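Local structure of K5 lyase (Enterobacteria phage k1-5, 2X3H) at residues R486-S489 / N494-L497; G216-D221 / S226-V231. The protein probably cleaves the K5 capsular polysaccharide (heparosan) of its host by beta-elimination, as the lyase of a trimeric phage tail spike. All coordinates share one frame; numbering follows the deposited sequence.

Contact 1. Residues R486-S489 / N494-L497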
loop_
_atom_site.group_PDB
_atom_site.type_symbol
_atom_site.label_atom_id
_atom_site.label_comp_id
_atom_site.label_asym_id
_atom_site.label_seq_id
_atom_site.Cartn_x
_atom_site.Cartn_y
_atom_site.Cartn_z
ATOM N N ARG A 486 43.876 0.028 -15.240
ATOM C CA ARG A 486 44.995 0.573 -14.469
ATOM C C ARG A 486 44.494 0.843 -13.067
ATOM O O ARG A 486 43.385 1.346 -12.913
ATOM C CB ARG A 486 45.491 1.895 -15.072
ATOM C CG ARG A 486 46.103 1.785 -16.470
ATOM C CD ARG A 486 47.444 1.045 -16.469
ATOM N NE ARG A 486 48.051 1.059 -17.808
ATOM C CZ ARG A 486 47.839 0.122 -18.729
ATOM N NH1 ARG A 486 47.048 -0.913 -18.448
ATOM N NH2 ARG A 486 48.438 0.200 -19.921
ATOM N N THR A 487 45.300 0.531 -12.053
ATOM C CA THR A 487 44.830 0.680 -10.673
ATOM C C THR A 487 45.654 1.653 -9.828
ATOM O O THR A 487 46.856 1.834 -10.061
ATOM C CB THR A 487 44.768 -0.673 -9.943
ATOM O OG1 THR A 487 46.012 -1.375 -10.074
ATOM C CG2 THR A 487 43.637 -1.541 -10.503
ATOM N N VAL A 488 44.979 2.287 -8.867
ATOM C CA VAL A 488 45.636 2.940 -7.744
ATOM C C VAL A 488 45.244 2.056 -6.559
ATOM O O VAL A 488 44.066 1.990 -6.184
ATOM C CB VAL A 488 45.153 4.397 -7.554
ATOM C CG1 VAL A 488 45.752 4.982 -6.281
ATOM C CG2 VAL A 488 45.568 5.233 -8.745
ATOM N N SER A 489 46.219 1.324 -6.027
ATOM C CA SER A 489 45.922 0.297 -5.036
ATOM C C SER A 489 46.730 0.458 -3.759
ATOM O O SER A 489 47.773 1.112 -3.752
ATOM C CB SER A 489 46.165 -1.098 -5.614
ATOM O OG SER A 489 47.547 -1.320 -5.860
ATOM N N ASN A 494 51.465 -0.575 0.833
ATOM C CA ASN A 494 51.951 0.609 0.102
ATOM C C ASN A 494 51.019 0.965 -1.052
ATOM O O ASN A 494 50.394 0.082 -1.654
ATOM C CB ASN A 494 53.328 0.342 -0.523
ATOM C CG ASN A 494 54.357 -0.093 0.487
ATOM O OD1 ASN A 494 54.705 0.649 1.401
ATOM N ND2 ASN A 494 54.871 -1.304 0.312
ATOM N N VAL A 495 50.978 2.248 -1.410
ATOM C CA VAL A 495 50.302 2.636 -2.666
ATOM C C VAL A 495 51.076 2.124 -3.893
ATOM O O VAL A 495 52.310 2.240 -3.945
ATOM C CB VAL A 495 50.130 4.172 -2.762
ATOM C CG1 VAL A 495 49.606 4.577 -4.143
ATOM C CG2 VAL A 495 49.179 4.673 -1.647
ATOM N N ARG A 496 50.355 1.521 -4.842
ATOM C CA ARG A 496 50.914 1.196 -6.162
ATOM C C ARG A 496 50.120 1.882 -7.268
ATOM O O ARG A 496 48.881 1.857 -7.259
ATOM C CB ARG A 496 50.951 -0.316 -6.414
ATOM C CG ARG A 496 51.936 -1.069 -5.542
ATOM C CD ARG A 496 51.991 -2.529 -5.949
ATOM N NE ARG A 496 52.959 -3.253 -5.138
ATOM C CZ ARG A 496 53.162 -4.567 -5.210
ATOM N NH1 ARG A 496 52.454 -5.306 -6.057
ATOM N NH2 ARG A 496 54.071 -5.136 -4.423
ATOM N N LEU A 497 50.845 2.492 -8.205
ATOM C CA LEU A 497 50.242 3.170 -9.362
ATOM C C LEU A 497 50.603 2.411 -10.642
ATOM O O LEU A 497 51.779 2.284 -10.980
ATOM C CB LEU A 497 50.779 4.597 -9.447
ATOM C CG LEU A 497 50.749 5.442 -8.167
ATOM C CD1 LEU A 497 51.512 6.751 -8.397
ATOM C CD2 LEU A 497 49.309 5.736 -7.790
HETATM O O HOH W 1 48.028 -0.614 -8.440
#
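S489 and R496 face each other as the antiparallel hydrogen-bonded pair of a beta hairpin, formed by strands 485-491 and 494-498 in the C-terminal part of the spike. Two backbone bonds join them. S489 N donates to R496 O over 3.0 Å, almost straight (168°). In return R496 N donates to S489 O at 2.8 Å. The same S489 O lies 3.1 Å from V495 CA, a CA-H...O contact that gives this carbonyl a second, weaker partner.

On the side of the sheet bearing S489 and R496 the contact is largely polar. S489 OG sits between its own backbone N and carbonyl carbon (chi1 68°), which swings it across toward R496, where CB is 3.6 Å away. A water molecule bridges the strands on this side: it donates to R496 O at 2.9 Å and is hydrogen-bonded to T487 OG1 and S489 OG. R496 O is therefore gripped by both a backbone amide and a water. S489 OG has a further partner in T491 OG1, while the extended R496 side chain leads away from the hairpin, its NE making a weak hydrogen bond with Q506 on the next strand.

The opposite side is apolar and faces the other two subunits. V488 and L497, the non-hydrogen-bonded pair, point the same way, side by side, and V488 packs against V488 of both neighbouring subunits. L497 likewise meets L497 of the third subunit and L507 of the second. Within the hairpin itself L497 CD2 is the methyl that does the touching, 3.9 Å from V488 CG1 and equally far from V488 CG2.

Contact 2. Residues G216-D221 / S226-V231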
loop_
_atom_site.group_PDB
_atom_site.type_symbol
_atom_site.label_atom_id
_atom_site.label_comp_id
_atom_site.label_asym_id
_atom_site.label_seq_id
_atom_site.Cartn_x
_atom_site.Cartn_y
_atom_site.Cartn_z
ATOM N N GLY A 216 -17.758 -9.699 -19.267
ATOM C CA GLY A 216 -17.157 -9.466 -17.969
ATOM C C GLY A 216 -18.216 -9.464 -16.892
ATOM O O GLY A 216 -19.413 -9.604 -17.172
ATOM N N CYS A 217 -17.781 -9.279 -15.654
ATOM C CA CYS A 217 -18.694 -9.297 -14.524
ATOM C C CYS A 217 -19.266 -7.908 -14.293
ATOM O O CYS A 217 -20.420 -7.654 -14.608
ATOM C CB CYS A 217 -17.992 -9.830 -13.275
ATOM S SG CYS A 217 -19.110 -10.065 -11.884
ATOM N N VAL A 218 -18.455 -6.992 -13.772
ATOM C CA VAL A 218 -18.921 -5.627 -13.520
ATOM C C VAL A 218 -18.235 -4.702 -14.502
ATOM O O VAL A 218 -17.021 -4.762 -14.643
ATOM C CB VAL A 218 -18.518 -5.153 -12.104
ATOM C CG1 VAL A 218 -18.869 -3.656 -11.870
ATOM C CG2 VAL A 218 -19.155 -6.023 -11.029
ATOM N N LEU A 219 -19.004 -3.832 -15.147
ATOM C CA LEU A 219 -18.441 -2.806 -16.020
ATOM C C LEU A 219 -18.967 -1.442 -15.608
ATOM O O LEU A 219 -20.189 -1.241 -15.559
ATOM C CB LEU A 219 -18.822 -3.071 -17.480
ATOM C CG LEU A 219 -18.641 -1.861 -18.409
ATOM C CD1 LEU A 219 -17.188 -1.399 -18.408
ATOM C CD2 LEU A 219 -19.090 -2.208 -19.820
ATOM N N ALA A 220 -18.054 -0.520 -15.286
ATOM C CA ALA A 220 -18.407 0.883 -15.047
ATOM C C ALA A 220 -17.881 1.706 -16.215
ATOM O O ALA A 220 -16.683 2.011 -16.290
ATOM C CB ALA A 220 -17.831 1.382 -13.720
ATOM N N ASP A 221 -18.778 2.028 -17.147
ATOM C CA ASP A 221 -18.415 2.787 -18.340
ATOM C C ASP A 221 -18.593 4.269 -18.063
ATOM O O ASP A 221 -19.724 4.750 -17.920
ATOM C CB ASP A 221 -19.295 2.361 -19.522
ATOM C CG ASP A 221 -18.946 3.085 -20.818
ATOM O OD1 ASP A 221 -18.245 4.116 -20.777
ATOM O OD2 ASP A 221 -19.384 2.617 -21.896
ATOM N N SER A 226 -17.416 6.899 -7.923
ATOM C CA SER A 226 -18.098 5.650 -7.609
ATOM C C SER A 226 -17.175 4.651 -6.943
ATOM O O SER A 226 -15.950 4.711 -7.122
ATOM C CB SER A 226 -18.697 5.045 -8.877
ATOM O OG SER A 226 -19.737 5.869 -9.402
ATOM N N LEU A 227 -17.773 3.752 -6.165
ATOM C CA LEU A 227 -17.029 2.749 -5.396
ATOM C C LEU A 227 -17.429 1.358 -5.855
ATOM O O LEU A 227 -18.617 1.065 -5.951
ATOM C CB LEU A 227 -17.335 2.885 -3.892
ATOM C CG LEU A 227 -16.947 4.204 -3.206
ATOM C CD1 LEU A 227 -17.545 4.299 -1.836
ATOM C CD2 LEU A 227 -15.418 4.341 -3.124
ATOM N N ILE A 228 -16.450 0.509 -6.144
ATOM C CA ILE A 228 -16.699 -0.899 -6.469
ATOM C C ILE A 228 -15.832 -1.712 -5.513
ATOM O O ILE A 228 -14.610 -1.585 -5.557
ATOM C CB ILE A 228 -16.312 -1.195 -7.926
ATOM C CG1 ILE A 228 -17.128 -0.305 -8.869
ATOM C CG2 ILE A 228 -16.465 -2.696 -8.264
ATOM C CD1 ILE A 228 -16.690 -0.412 -10.328
ATOM N N ASP A 229 -16.452 -2.521 -4.643
ATOM C CA ASP A 229 -15.744 -3.110 -3.483
ATOM C C ASP A 229 -16.235 -4.540 -3.249
ATOM O O ASP A 229 -17.438 -4.799 -3.294
ATOM C CB ASP A 229 -16.022 -2.239 -2.226
ATOM C CG ASP A 229 -15.152 -2.607 -1.012
ATOM O OD1 ASP A 229 -14.021 -3.122 -1.182
ATOM O OD2 ASP A 229 -15.616 -2.362 0.136
ATOM N N ASN A 230 -15.307 -5.468 -3.019
ATOM C CA ASN A 230 -15.680 -6.831 -2.620
ATOM C C ASN A 230 -16.409 -7.591 -3.740
ATOM O O ASN A 230 -17.616 -7.867 -3.642
ATOM C CB ASN A 230 -16.521 -6.808 -1.320
ATOM C CG ASN A 230 -15.698 -6.409 -0.077
ATOM O OD1 ASN A 230 -16.204 -5.740 0.839
ATOM N ND2 ASN A 230 -14.444 -6.826 -0.041
ATOM N N VAL A 231 -15.662 -7.935 -4.791
ATOM C CA VAL A 231 -16.187 -8.669 -5.958
ATOM C C VAL A 231 -15.475 -10.015 -6.071
ATOM O O VAL A 231 -14.255 -10.088 -5.913
ATOM C CB VAL A 231 -15.949 -7.872 -7.257
ATOM C CG1 VAL A 231 -16.423 -8.648 -8.481
ATOM C CG2 VAL A 231 -16.643 -6.518 -7.169
#
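S226 OG is gripped by two backbone groups, V224 O and L197 N, just ahead of the strand whose I228 reaches across to V218 and A220. The bond to V224 O is local to the connection between the strands, while that from L197 N ties it to an earlier part of the chain. No hydrogen bond spans the two segments, and side chains alone fill the distance between them.

The meeting point is one methyl group. I228 CG1 stands anti to its carbonyl carbon (chi1 -59°) and the chain runs on extended to CD1, which thereby comes to A220 CB at 4.0 Å and to V218 CG1 at 4.2 Å. The methyl thus spans two residues that alternate with L219, whose side chain turns the other way and packs on the adjoining strands 186-188 and 242-245. Further along, V231 also points inward, and its CG2 approaches V218 CG2 more loosely, at 4.6 Å. D229, by contrast, turns outward, where it packs on N230 of the second subunit and D229 of the third.

Each segment finds its backbone partners in neighbouring turns, strand 218-221 in one parallel sheet and strand 227-234 in another, with aliphatic side chains stacked in the interior between. This is the cross-section of a parallel beta-helix, the fold of many phage tail spikes and polysaccharide lyases.

Both contacts bring together strands separated by a short connection, yet they do so in different ways. Contact 1 joins neighbours in one antiparallel sheet through backbone bonds, with a watered polar side and an apolar side given over to the other subunits. Contact 2 joins separate parallel sheets across a buried interior, using methyl groups alone. The beta-helix thus carries its hydrophobic core within a single chain, whereas near the C-terminal end valine and leucine make a core shared by the trimer. Some 66 Å separates their centres, and the two hold no element in common, though the other two subunits reach residues of both, at contact 2 on the outward-facing side of strand 227-234.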